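Local coordinates for protein gene product PA4716 (Pseudomonas aeruginosa, PDB 1U0K) that is of unknown function but may act as an isomerase of the PhzF type, at residues D11-R16 against V268-H273; P78-A83 against F118-D123; N94-T99 against L109-A114. All coordinates share one frame; numbering follows the deposited sequence.

Interaction 1 of 3, residues D11-R16 against V268-H273; sequences DVFAER and VRVGGH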
ATOM      1  N   ASP A  11       1.789  10.161  10.948  1.00 10.20           N
ATOM      2  CA  ASP A  11       0.411  10.355  10.514  1.00 10.86           C
ATOM      3  C   ASP A  11       0.102  11.834  10.422  1.00 10.94           C
ATOM      4  O   ASP A  11       0.390  12.586  11.347  1.00 11.75           O
ATOM      5  CB  ASP A  11      -0.550   9.723  11.502  1.00 11.19           C
ATOM      6  CG  ASP A  11      -0.529   8.234  11.445  1.00 13.04           C
ATOM      7  OD1 ASP A  11      -0.312   7.669  10.344  1.00 13.05           O
ATOM      8  OD2 ASP A  11      -0.713   7.544  12.459  1.00 12.68           O
ATOM      9  N   VAL A  12      -0.507  12.233   9.310  1.00 11.79           N
ATOM     10  CA  VAL A  12      -0.864  13.628   9.067  1.00 12.70           C
ATOM     11  C   VAL A  12      -2.391  13.768   9.079  1.00 13.45           C
ATOM     12  O   VAL A  12      -3.113  12.870   8.619  1.00 13.79           O
ATOM     13  CB  VAL A  12      -0.295  14.110   7.719  1.00 12.87           C
ATOM     14  CG1 VAL A  12      -0.594  15.604   7.501  1.00 13.15           C
ATOM     15  CG2 VAL A  12       1.214  13.846   7.635  1.00 14.10           C
ATOM     16  N   PHE A  13      -2.864  14.902   9.595  1.00 13.77           N
ATOM     17  CA  PHE A  13      -4.286  15.119   9.906  1.00 14.77           C
ATOM     18  C   PHE A  13      -4.749  14.115  10.964  1.00 15.67           C
ATOM     19  O   PHE A  13      -5.791  13.462  10.828  1.00 16.50           O
ATOM     20  CB  PHE A  13      -5.157  15.060   8.651  1.00 14.65           C
ATOM     21  CG  PHE A  13      -4.734  16.024   7.566  1.00 14.79           C
ATOM     22  CD1 PHE A  13      -4.329  15.556   6.323  1.00 13.37           C
ATOM     23  CD2 PHE A  13      -4.753  17.391   7.782  1.00 14.11           C
ATOM     24  CE1 PHE A  13      -3.952  16.422   5.321  1.00 16.28           C
ATOM     25  CE2 PHE A  13      -4.372  18.274   6.774  1.00 15.27           C
ATOM     26  CZ  PHE A  13      -3.973  17.790   5.545  1.00 14.68           C
ATOM     27  N   ALA A  14      -3.961  14.033  12.033  1.00 16.48           N
ATOM     28  CA  ALA A  14      -4.082  13.000  13.055  1.00 17.13           C
ATOM     29  C   ALA A  14      -3.811  13.605  14.425  1.00 18.15           C
ATOM     30  O   ALA A  14      -2.711  14.083  14.701  1.00 17.36           O
ATOM     31  CB  ALA A  14      -3.085  11.858  12.764  1.00 16.68           C
ATOM     32  N   GLU A  15      -4.821  13.597  15.293  1.00 20.03           N
ATOM     33  CA  GLU A  15      -4.641  14.069  16.657  1.00 21.67           C
ATOM     34  C   GLU A  15      -4.173  12.956  17.589  1.00 21.41           C
ATOM     35  O   GLU A  15      -3.706  13.238  18.687  1.00 22.83           O
ATOM     36  CB  GLU A  15      -5.921  14.730  17.175  1.00 22.32           C
ATOM     37  CG  GLU A  15      -6.336  15.900  16.298  1.00 26.00           C
ATOM     38  CD  GLU A  15      -7.376  16.821  16.903  1.00 30.35           C
ATOM     39  OE1 GLU A  15      -8.246  17.299  16.132  1.00 34.16           O
ATOM     40  OE2 GLU A  15      -7.317  17.099  18.121  1.00 34.00           O
ATOM     41  N   ARG A  16      -4.301  11.705  17.145  1.00 21.15           N
ATOM     42  CA  ARG A  16      -3.736  10.548  17.841  1.00 20.75           C
ATOM     43  C   ARG A  16      -3.004   9.641  16.851  1.00 19.66           C
ATOM     44  O   ARG A  16      -3.314   9.641  15.670  1.00 18.37           O
ATOM     45  CB  ARG A  16      -4.844   9.731  18.499  1.00 21.53           C
ATOM     46  CG  ARG A  16      -5.531  10.414  19.656  1.00 24.33           C
ATOM     47  CD  ARG A  16      -6.522   9.512  20.365  1.00 27.22           C
ATOM     48  NE  ARG A  16      -7.439   8.884  19.419  1.00 29.04           N
ATOM     49  CZ  ARG A  16      -8.551   9.446  18.952  1.00 30.79           C
ATOM     50  NH1 ARG A  16      -8.923  10.660  19.340  1.00 31.35           N
ATOM     51  NH2 ARG A  16      -9.306   8.779  18.090  1.00 31.72           N
ATOM     52  N   VAL A 268      -4.371  30.404   0.059  1.00 27.62           N
ATOM     53  CA  VAL A 268      -5.052  29.371   0.833  1.00 26.71           C
ATOM     54  C   VAL A 268      -4.031  28.681   1.724  1.00 25.34           C
ATOM     55  O   VAL A 268      -2.949  28.327   1.276  1.00 25.02           O
ATOM     56  CB  VAL A 268      -5.800  28.339  -0.054  1.00 27.00           C
ATOM     57  CG1 VAL A 268      -4.922  27.822  -1.189  1.00 27.63           C
ATOM     58  CG2 VAL A 268      -6.337  27.194   0.791  1.00 27.39           C
ATOM     59  N   ARG A 269      -4.374  28.528   2.989  1.00 24.22           N
ATOM     60  CA  ARG A 269      -3.507  27.837   3.923  1.00 23.67           C
ATOM     61  C   ARG A 269      -4.173  26.539   4.356  1.00 22.00           C
ATOM     62  O   ARG A 269      -5.375  26.501   4.615  1.00 21.96           O
ATOM     63  CB  ARG A 269      -3.191  28.735   5.107  1.00 24.30           C
ATOM     64  CG  ARG A 269      -2.208  29.852   4.767  1.00 27.22           C
ATOM     65  CD  ARG A 269      -2.011  30.877   5.877  1.00 30.83           C
ATOM     66  NE  ARG A 269      -0.828  31.711   5.657  1.00 34.38           N
ATOM     67  CZ  ARG A 269      -0.197  32.412   6.608  1.00 38.08           C
ATOM     68  NH1 ARG A 269      -0.623  32.397   7.876  1.00 39.53           N
ATOM     69  NH2 ARG A 269       0.872  33.137   6.291  1.00 38.95           N
ATOM     70  N   VAL A 270      -3.387  25.467   4.401  1.00 19.85           N
ATOM     71  CA  VAL A 270      -3.888  24.162   4.814  1.00 18.31           C
ATOM     72  C   VAL A 270      -3.069  23.675   6.011  1.00 17.36           C
ATOM     73  O   VAL A 270      -1.852  23.764   6.000  1.00 16.80           O
ATOM     74  CB  VAL A 270      -3.799  23.140   3.664  1.00 17.81           C
ATOM     75  CG1 VAL A 270      -4.364  21.785   4.090  1.00 16.97           C
ATOM     76  CG2 VAL A 270      -4.509  23.656   2.402  1.00 18.18           C
ATOM     77  N   GLY A 271      -3.736  23.187   7.046  1.00 16.40           N
ATOM     78  CA  GLY A 271      -3.052  22.734   8.248  1.00 16.12           C
ATOM     79  C   GLY A 271      -3.680  21.515   8.880  1.00 15.65           C
ATOM     80  O   GLY A 271      -4.800  21.124   8.562  1.00 15.54           O
ATOM     81  N   GLY A 272      -2.944  20.911   9.801  1.00 15.07           N
ATOM     82  CA  GLY A 272      -3.414  19.753  10.519  1.00 14.54           C
ATOM     83  C   GLY A 272      -2.430  19.281  11.570  1.00 14.27           C
ATOM     84  O   GLY A 272      -1.264  19.681  11.574  1.00 14.49           O
ATOM     85  N   HIS A 273      -2.917  18.423  12.459  1.00 14.09           N
ATOM     86  CA  HIS A 273      -2.088  17.776  13.457  1.00 13.99           C
ATOM     87  C   HIS A 273      -1.261  16.642  12.841  1.00 13.19           C
ATOM     88  O   HIS A 273      -1.685  15.994  11.880  1.00 12.34           O
ATOM     89  CB  HIS A 273      -2.949  17.262  14.615  1.00 14.49           C
ATOM     90  CG  HIS A 273      -3.577  18.357  15.421  1.00 16.65           C
ATOM     91  ND1 HIS A 273      -2.911  19.011  16.433  1.00 21.01           N
ATOM     92  CD2 HIS A 273      -4.806  18.921  15.354  1.00 19.19           C
ATOM     93  CE1 HIS A 273      -3.702  19.935  16.955  1.00 20.68           C
ATOM     94  NE2 HIS A 273      -4.861  19.894  16.324  1.00 20.66           N
TER
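The ring of F13 turns its edge to strand 268-273: CE2 lies 3.4 Å from G271 O, which sits in the ring plane, and CZ is 4.3 Å from V270 CG1, also near that plane. One face of the ring carries V12 CG1, offset toward the rim. The second flat group, the imidazole of H273, meets E15 obliquely, with CD2 3.5 Å from E15 CG, while Y119 packs edge-to-face with it. F13 follows V12, the last residue of strand 6-12, and H273 is its partner on the antiparallel neighbour, strand 267-282, in a domain of the diaminopimelate-epimerase-like type common to PhzF proteins. F13 adopts left-handed backbone angles (62°, 50°), which end the extended course of the strand.

Phenylalanine suits this buried position, where L258 and L80 also touch it. G272 suits its own because its lack of a side chain lets the ring come close, F13 CD2 standing 3.9 Å from G272 CA. The ring lies about 9 Å from the side chain of E48, the predicted active-site residue, so this turn belongs to the surroundings of the probable catalytic region.

E15 is exposed to solvent. Its CG and CD lie obliquely alongside H273 CD2, and its carboxylate, 31° from the ring plane, finds its main partner in R257 through OE1. Two backbone donors converge on one acceptor, H273 O: F13 N makes a weak, bent bond, whereas A14 N, 3.0 Å from H273 O, approaches from above the carbonyl plane with a nearly straight N-H.

Interaction 2 of 3, residues P78-A83 against F118-D123; sequences PLLGAA and FYAEMD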
ATOM      1  N   PRO A  78       2.267  15.726   2.520  1.00 12.73           N
ATOM      2  CA  PRO A  78       3.631  15.303   2.868  1.00 11.33           C
ATOM      3  C   PRO A  78       4.482  16.463   3.381  1.00 11.14           C
ATOM      4  O   PRO A  78       5.369  16.243   4.195  1.00  9.90           O
ATOM      5  CB  PRO A  78       4.172  14.752   1.552  1.00 11.12           C
ATOM      6  CG  PRO A  78       2.961  14.222   0.890  1.00 11.06           C
ATOM      7  CD  PRO A  78       1.917  15.286   1.154  1.00 12.08           C
ATOM      8  N   LEU A  79       4.208  17.684   2.930  1.00 10.54           N
ATOM      9  CA  LEU A  79       4.953  18.848   3.404  1.00 10.64           C
ATOM     10  C   LEU A  79       4.655  19.152   4.878  1.00 10.54           C
ATOM     11  O   LEU A  79       5.568  19.515   5.610  1.00 10.77           O
ATOM     12  CB  LEU A  79       4.700  20.087   2.528  1.00 11.40           C
ATOM     13  CG  LEU A  79       5.045  20.011   1.036  1.00 12.75           C
ATOM     14  CD1 LEU A  79       4.762  21.361   0.365  1.00 12.69           C
ATOM     15  CD2 LEU A  79       6.468  19.624   0.741  1.00 14.68           C
ATOM     16  N   LEU A  80       3.410  18.969   5.310  1.00 10.41           N
ATOM     17  CA  LEU A  80       3.044  19.122   6.715  1.00 10.55           C
ATOM     18  C   LEU A  80       3.805  18.141   7.593  1.00 10.10           C
ATOM     19  O   LEU A  80       4.315  18.513   8.652  1.00  9.56           O
ATOM     20  CB  LEU A  80       1.551  18.899   6.916  1.00 10.94           C
ATOM     21  CG  LEU A  80       0.645  19.904   6.218  1.00 11.99           C
ATOM     22  CD1 LEU A  80      -0.801  19.563   6.557  1.00 13.10           C
ATOM     23  CD2 LEU A  80       0.995  21.344   6.586  1.00 13.07           C
ATOM     24  N   GLY A  81       3.868  16.887   7.148  1.00  9.75           N
ATOM     25  CA  GLY A  81       4.609  15.852   7.869  1.00  9.64           C
ATOM     26  C   GLY A  81       6.089  16.168   7.946  1.00  9.42           C
ATOM     27  O   GLY A  81       6.700  16.037   9.006  1.00  9.08           O
ATOM     28  N   ALA A  82       6.673  16.598   6.834  1.00  9.35           N
ATOM     29  CA  ALA A  82       8.063  17.015   6.832  1.00  9.22           C
ATOM     30  C   ALA A  82       8.331  18.147   7.835  1.00  9.44           C
ATOM     31  O   ALA A  82       9.305  18.104   8.585  1.00  9.25           O
ATOM     32  CB  ALA A  82       8.499  17.419   5.435  1.00 10.06           C
ATOM     33  N   ALA A  83       7.460  19.151   7.873  1.00  9.42           N
ATOM     34  CA  ALA A  83       7.601  20.272   8.805  1.00  9.64           C
ATOM     35  C   ALA A  83       7.622  19.789  10.255  1.00 10.00           C
ATOM     36  O   ALA A  83       8.439  20.236  11.053  1.00  9.99           O
ATOM     37  CB  ALA A  83       6.496  21.307   8.584  1.00 10.11           C
ATOM     38  N   PHE A 118       2.504  17.492  16.875  1.00 14.94           N
ATOM     39  CA  PHE A 118       2.697  18.805  16.277  1.00 14.31           C
ATOM     40  C   PHE A 118       1.439  19.261  15.556  1.00 14.15           C
ATOM     41  O   PHE A 118       0.554  18.467  15.254  1.00 13.68           O
ATOM     42  CB  PHE A 118       3.866  18.770  15.270  1.00 13.98           C
ATOM     43  CG  PHE A 118       5.176  18.377  15.891  1.00 12.72           C
ATOM     44  CD1 PHE A 118       5.514  17.038  16.046  1.00 13.33           C
ATOM     45  CD2 PHE A 118       6.052  19.342  16.367  1.00 13.93           C
ATOM     46  CE1 PHE A 118       6.703  16.675  16.670  1.00 13.56           C
ATOM     47  CE2 PHE A 118       7.240  18.988  16.975  1.00 14.69           C
ATOM     48  CZ  PHE A 118       7.570  17.649  17.123  1.00 14.56           C
ATOM     49  N   TYR A 119       1.358  20.562  15.327  1.00 14.47           N
ATOM     50  CA  TYR A 119       0.423  21.138  14.379  1.00 14.80           C
ATOM     51  C   TYR A 119       1.261  21.844  13.334  1.00 14.92           C
ATOM     52  O   TYR A 119       2.126  22.646  13.671  1.00 14.86           O
ATOM     53  CB  TYR A 119      -0.529  22.143  15.046  1.00 15.22           C
ATOM     54  CG  TYR A 119      -1.625  22.584  14.112  1.00 16.55           C
ATOM     55  CD1 TYR A 119      -2.783  21.841  13.979  1.00 17.78           C
ATOM     56  CD2 TYR A 119      -1.484  23.727  13.339  1.00 17.85           C
ATOM     57  CE1 TYR A 119      -3.785  22.233  13.107  1.00 18.24           C
ATOM     58  CE2 TYR A 119      -2.473  24.124  12.456  1.00 18.54           C
ATOM     59  CZ  TYR A 119      -3.619  23.373  12.345  1.00 19.94           C
ATOM     60  OH  TYR A 119      -4.594  23.782  11.468  1.00 20.95           O
ATOM     61  N   ALA A 120       0.998  21.552  12.067  1.00 14.24           N
ATOM     62  CA  ALA A 120       1.724  22.148  10.966  1.00 14.80           C
ATOM     63  C   ALA A 120       0.766  22.789   9.971  1.00 15.46           C
ATOM     64  O   ALA A 120      -0.347  22.309   9.763  1.00 14.63           O
ATOM     65  CB  ALA A 120       2.579  21.102  10.279  1.00 14.69           C
ATOM     66  N   GLU A 121       1.218  23.873   9.352  1.00 16.19           N
ATOM     67  CA  GLU A 121       0.426  24.605   8.377  1.00 17.22           C
ATOM     68  C   GLU A 121       1.292  25.065   7.222  1.00 17.41           C
ATOM     69  O   GLU A 121       2.466  25.370   7.395  1.00 16.64           O
ATOM     70  CB  GLU A 121      -0.191  25.813   9.069  1.00 18.12           C
ATOM     71  CG  GLU A 121      -1.107  26.668   8.226  1.00 21.12           C
ATOM     72  CD  GLU A 121      -1.569  27.870   9.022  1.00 25.54           C
ATOM     73  OE1 GLU A 121      -2.417  27.693   9.921  1.00 28.96           O
ATOM     74  OE2 GLU A 121      -1.055  28.982   8.780  1.00 29.91           O
HETATM   75  N   MSE A 122       0.701  25.123   6.036  1.00 17.76           N
HETATM   76  CA  MSE A 122       1.405  25.554   4.846  1.00 18.74           C
HETATM   77  C   MSE A 122       0.604  26.616   4.104  1.00 19.17           C
HETATM   78  O   MSE A 122      -0.622  26.635   4.185  1.00 18.97           O
HETATM   79  CB  MSE A 122       1.655  24.367   3.928  1.00 19.54           C
HETATM   80  CG  MSE A 122       0.402  23.782   3.301  1.00 20.71           C
HETATM   81 SE   MSE A 122       0.748  22.036   2.534  1.00 28.80          SE
HETATM   82  CE  MSE A 122       1.468  22.551   1.015  1.00 24.91           C
ATOM     83  N   ASP A 123       1.320  27.486   3.396  1.00 19.59           N
ATOM     84  CA  ASP A 123       0.735  28.473   2.494  1.00 20.47           C
ATOM     85  C   ASP A 123       0.862  27.966   1.063  1.00 20.48           C
ATOM     86  O   ASP A 123       1.956  27.896   0.505  1.00 20.49           O
ATOM     87  CB  ASP A 123       1.452  29.818   2.659  1.00 20.71           C
ATOM     88  CG  ASP A 123       0.808  30.943   1.849  1.00 23.34           C
ATOM     89  OD1 ASP A 123      -0.315  30.767   1.320  1.00 26.35           O
ATOM     90  OD2 ASP A 123       1.363  32.052   1.696  1.00 25.60           O
TER
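L79 reaches from the first turn of helix 78-90 to the selenomethionine M122 on strand 117-129, its CD1 3.6 Å from M122 CE, the two side chains crossing at about a right angle. The unbranched M122 chain can bend to make this meeting: its CG lies between backbone N and carbonyl carbon (chi1 68°), and a turn about chi3 (-81°) directs CE to the leucine. Beyond M122, L79 touches I50, L100 and V107 from three further strands. Strands thus surround this helix, as in the diaminopimelate-epimerase-like fold, where the sheet of each domain curls around a central helix.

L80 follows with the broadest share of the helix side. CD2 is laid across the strand backbone, 3.6 Å from A120 O and 3.8 Å from E121 N, and the CB, CG and SE atoms of M122 gather beside the same methyl at 4.1 Å from L80 CD2. The main chain comes close too, with L80 O 3.5 Å from A120 CB. Three residues on, A83 sets its CB 4.3 Å from A120 CB.

The small A120, with A83 facing it, is consistent with the close approach of the elements: the helix axis passes 7.6 Å from that of the strand, at 130° to it. A120 and M122 point to the helix, whereas E121 points away and bonds R110 through its carboxylate.

All six touching residues are buried, and the contacts are of methyl, methylene and selenium atoms with one another and with the backbone. Cohesion across the interface therefore rests on close apolar packing and exclusion of water, with shape, not directional bonding, setting how helix and strand fit.

Interaction 3 of 3, residues N94-T99 against L109-A114; sequences NEQHWT and LRSVRA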
ATOM      1  N   ASN A  94       9.190  26.846  20.741  1.00 27.72           N
ATOM      2  CA  ASN A  94       8.526  27.922  20.020  1.00 27.38           C
ATOM      3  C   ASN A  94       8.111  27.516  18.613  1.00 25.96           C
ATOM      4  O   ASN A  94       8.609  26.523  18.070  1.00 25.75           O
ATOM      5  CB  ASN A  94       9.457  29.134  19.920  1.00 27.81           C
ATOM      6  CG  ASN A  94      10.798  28.801  19.247  1.00 30.03           C
ATOM      7  OD1 ASN A  94      11.587  27.985  19.755  1.00 32.06           O
ATOM      8  ND2 ASN A  94      11.058  29.435  18.104  1.00 32.58           N
ATOM      9  N   GLU A  95       7.215  28.303  18.029  1.00 24.71           N
ATOM     10  CA  GLU A  95       6.836  28.148  16.631  1.00 23.83           C
ATOM     11  C   GLU A  95       8.082  28.150  15.751  1.00 22.18           C
ATOM     12  O   GLU A  95       8.998  28.940  15.959  1.00 22.76           O
ATOM     13  CB  GLU A  95       5.898  29.276  16.194  1.00 24.19           C
ATOM     14  CG  GLU A  95       5.336  29.105  14.793  1.00 25.71           C
ATOM     15  CD  GLU A  95       4.350  30.195  14.415  1.00 28.68           C
ATOM     16  OE1 GLU A  95       4.748  31.326  14.128  1.00 31.85           O
ATOM     17  OE2 GLU A  95       3.072  29.861  14.411  1.00 29.34           O
ATOM     18  N   GLN A  96       8.111  27.252  14.775  1.00 19.79           N
ATOM     19  CA  GLN A  96       9.221  27.140  13.839  1.00 18.50           C
ATOM     20  C   GLN A  96       8.698  27.404  12.438  1.00 17.63           C
ATOM     21  O   GLN A  96       7.553  27.069  12.135  1.00 17.22           O
ATOM     22  CB  GLN A  96       9.830  25.738  13.905  1.00 18.80           C
ATOM     23  CG  GLN A  96      10.326  25.335  15.283  1.00 19.12           C
ATOM     24  CD  GLN A  96      11.500  26.165  15.757  1.00 20.73           C
ATOM     25  OE1 GLN A  96      12.429  26.387  14.957  1.00 19.80           O
ATOM     26  NE2 GLN A  96      11.499  26.608  16.932  1.00 22.40           N
ATOM     27  N   HIS A  97       9.541  28.007  11.604  1.00 16.40           N
ATOM     28  CA  HIS A  97       9.231  28.294  10.212  1.00 16.16           C
ATOM     29  C   HIS A  97      10.197  27.554   9.291  1.00 14.58           C
ATOM     30  O   HIS A  97      11.370  27.397   9.602  1.00 14.31           O
ATOM     31  CB  HIS A  97       9.301  29.800   9.950  1.00 16.67           C
ATOM     32  CG  HIS A  97       8.309  30.587  10.742  1.00 20.22           C
ATOM     33  ND1 HIS A  97       8.517  30.934  12.059  1.00 24.39           N
ATOM     34  CD2 HIS A  97       7.102  31.095  10.401  1.00 23.95           C
ATOM     35  CE1 HIS A  97       7.477  31.621  12.497  1.00 24.86           C
ATOM     36  NE2 HIS A  97       6.605  31.733  11.511  1.00 25.11           N
ATOM     37  N   TRP A  98       9.670  27.087   8.165  1.00 13.47           N
ATOM     38  CA  TRP A  98      10.385  26.235   7.222  1.00 12.69           C
ATOM     39  C   TRP A  98      10.050  26.657   5.806  1.00 12.71           C
ATOM     40  O   TRP A  98       8.976  27.188   5.551  1.00 12.50           O
ATOM     41  CB  TRP A  98       9.958  24.768   7.396  1.00 12.87           C
ATOM     42  CG  TRP A  98       9.950  24.323   8.794  1.00 12.28           C
ATOM     43  CD1 TRP A  98       8.867  24.189   9.613  1.00 10.99           C
ATOM     44  CD2 TRP A  98      11.091  23.951   9.569  1.00 11.88           C
ATOM     45  NE1 TRP A  98       9.272  23.760  10.851  1.00 12.07           N
ATOM     46  CE2 TRP A  98      10.631  23.599  10.851  1.00 11.31           C
ATOM     47  CE3 TRP A  98      12.462  23.871   9.306  1.00 11.73           C
ATOM     48  CZ2 TRP A  98      11.494  23.194  11.874  1.00 13.64           C
ATOM     49  CZ3 TRP A  98      13.316  23.475  10.328  1.00 12.40           C
ATOM     50  CH2 TRP A  98      12.827  23.139  11.587  1.00 13.61           C
ATOM     51  N   THR A  99      10.965  26.407   4.882  1.00 12.51           N
ATOM     52  CA  THR A  99      10.693  26.557   3.461  1.00 13.02           C
ATOM     53  C   THR A  99      11.036  25.257   2.773  1.00 12.19           C
ATOM     54  O   THR A  99      12.159  24.767   2.885  1.00 12.84           O
ATOM     55  CB  THR A  99      11.527  27.693   2.867  1.00 12.97           C
ATOM     56  OG1 THR A  99      11.236  28.909   3.572  1.00 15.28           O
ATOM     57  CG2 THR A  99      11.131  27.959   1.415  1.00 15.17           C
ATOM     58  N   LEU A 109       6.077  27.026   5.441  1.00 14.44           N
ATOM     59  CA  LEU A 109       5.364  26.282   6.473  1.00 14.19           C
ATOM     60  C   LEU A 109       5.713  26.785   7.854  1.00 14.47           C
ATOM     61  O   LEU A 109       6.751  27.405   8.052  1.00 14.42           O
ATOM     62  CB  LEU A 109       5.685  24.788   6.392  1.00 14.16           C
ATOM     63  CG  LEU A 109       5.216  24.092   5.114  1.00 14.83           C
ATOM     64  CD1 LEU A 109       6.349  23.941   4.142  1.00 17.04           C
ATOM     65  CD2 LEU A 109       4.559  22.755   5.434  1.00 14.89           C
ATOM     66  N   ARG A 110       4.815  26.537   8.793  1.00 14.76           N
ATOM     67  CA  ARG A 110       5.060  26.766  10.205  1.00 15.65           C
ATOM     68  C   ARG A 110       4.638  25.528  10.990  1.00 15.14           C
ATOM     69  O   ARG A 110       3.736  24.795  10.590  1.00 15.36           O
ATOM     70  CB  ARG A 110       4.298  28.006  10.689  1.00 16.42           C
ATOM     71  CG  ARG A 110       2.805  27.872  10.714  1.00 20.06           C
ATOM     72  CD  ARG A 110       2.081  29.151  11.166  1.00 24.56           C
ATOM     73  NE  ARG A 110       0.661  28.902  11.430  1.00 27.66           N
ATOM     74  CZ  ARG A 110       0.183  28.287  12.512  1.00 30.33           C
ATOM     75  NH1 ARG A 110       0.990  27.861  13.477  1.00 31.61           N
ATOM     76  NH2 ARG A 110      -1.126  28.099  12.633  1.00 32.26           N
ATOM     77  N   SER A 111       5.308  25.285  12.099  1.00 14.74           N
ATOM     78  CA  SER A 111       4.942  24.202  12.982  1.00 14.53           C
ATOM     79  C   SER A 111       5.018  24.618  14.438  1.00 15.39           C
ATOM     80  O   SER A 111       5.869  25.407  14.826  1.00 15.52           O
ATOM     81  CB  SER A 111       5.850  22.996  12.748  1.00 14.25           C
ATOM     82  OG  SER A 111       7.204  23.347  12.946  1.00 14.04           O
ATOM     83  N   VAL A 112       4.123  24.051  15.237  1.00 15.99           N
ATOM     84  CA  VAL A 112       4.127  24.215  16.681  1.00 16.85           C
ATOM     85  C   VAL A 112       3.959  22.852  17.344  1.00 17.21           C
ATOM     86  O   VAL A 112       3.426  21.916  16.751  1.00 16.68           O
ATOM     87  CB  VAL A 112       2.996  25.164  17.145  1.00 17.36           C
ATOM     88  CG1 VAL A 112       3.217  26.577  16.603  1.00 18.45           C
ATOM     89  CG2 VAL A 112       1.626  24.642  16.718  1.00 17.30           C
ATOM     90  N   ARG A 113       4.439  22.733  18.570  1.00 18.06           N
ATOM     91  CA  ARG A 113       4.166  21.552  19.367  1.00 19.18           C
ATOM     92  C   ARG A 113       2.702  21.556  19.781  1.00 20.18           C
ATOM     93  O   ARG A 113       2.120  22.615  20.049  1.00 20.50           O
ATOM     94  CB  ARG A 113       5.076  21.519  20.594  1.00 19.53           C
ATOM     95  CG  ARG A 113       6.535  21.408  20.250  1.00 20.78           C
ATOM     96  CD  ARG A 113       7.431  21.147  21.438  1.00 22.30           C
ATOM     97  NE  ARG A 113       8.830  21.087  21.035  1.00 23.27           N
ATOM     98  CZ  ARG A 113       9.429  20.016  20.514  1.00 24.81           C
ATOM     99  NH1 ARG A 113       8.769  18.871  20.342  1.00 25.27           N
ATOM    100  NH2 ARG A 113      10.711  20.082  20.182  1.00 26.12           N
ATOM    101  N   ALA A 114       2.105  20.373  19.807  1.00 20.44           N
ATOM    102  CA  ALA A 114       0.707  20.212  20.176  1.00 21.35           C
ATOM    103  C   ALA A 114       0.513  18.835  20.783  1.00 22.33           C
ATOM    104  O   ALA A 114       0.485  17.836  20.069  1.00 21.96           O
ATOM    105  CB  ALA A 114      -0.194  20.387  18.964  1.00 21.43           C
TER
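E95 runs across to the neighbouring strand with its CG anti to the backbone N (chi1 -174°). CB lies 3.8 Å from V112 CG1, and CG touches the same methyl and S111 O. E95 CD is 4.1 Å from R110 CD, the two side chains crossing at a slant, and at the tip OE2 is 3.0 Å from R110 NH1, a salt bridge whose hydrogen bond is bent and weak. Carboxylate and guanidinium planes are 47° apart, and R110 NH2 has a second acid in E121.

E95 immediately precedes strand 96-101, which pairs with strand 106-114 as a beta hairpin. Q96 and S111 form one antiparallel hydrogen-bonded pair and W98 and L109 another, each tied by two backbone bonds; H97 and R110 make the non-hydrogen-bonded pair between them. Q96, S111, W98 and L109 occupy the face toward helix 78-90, where W98 NE1 also donates to S111 OG, whose position is less certain. H97 and R110 take the opposite, more open face, where long polar side chains fit.

The indole of W98 suits the buried face, where R59 makes a cation-pi contact with it. At the partly exposed end, the E95-R110 pair adds an attraction that solvent probably weakens, helped by the apolar contact of E95 methylenes with V112.

How the interactions relate
Interactions 1 and 2 are buried, whereas interaction 3 lies farther out and is only partly buried. All three reach neighbouring strands: strand 117-129 lies between strands 106-114 and 267-282, so its backbone meets V112 and R110 on one side and V270 and G272 on the other. Their chemistry follows their place. Helix-to-sheet packing in interaction 2 is apolar; interaction 1, where a strand ends, combines an aromatic edge with a shared carbonyl acceptor; interaction 3, a hairpin, relies on regular backbone bonds and a charged pair at its rim. L80 also touches V12 and F13, and L79 O meets L109 CD2, so helix 78-90 connects all three.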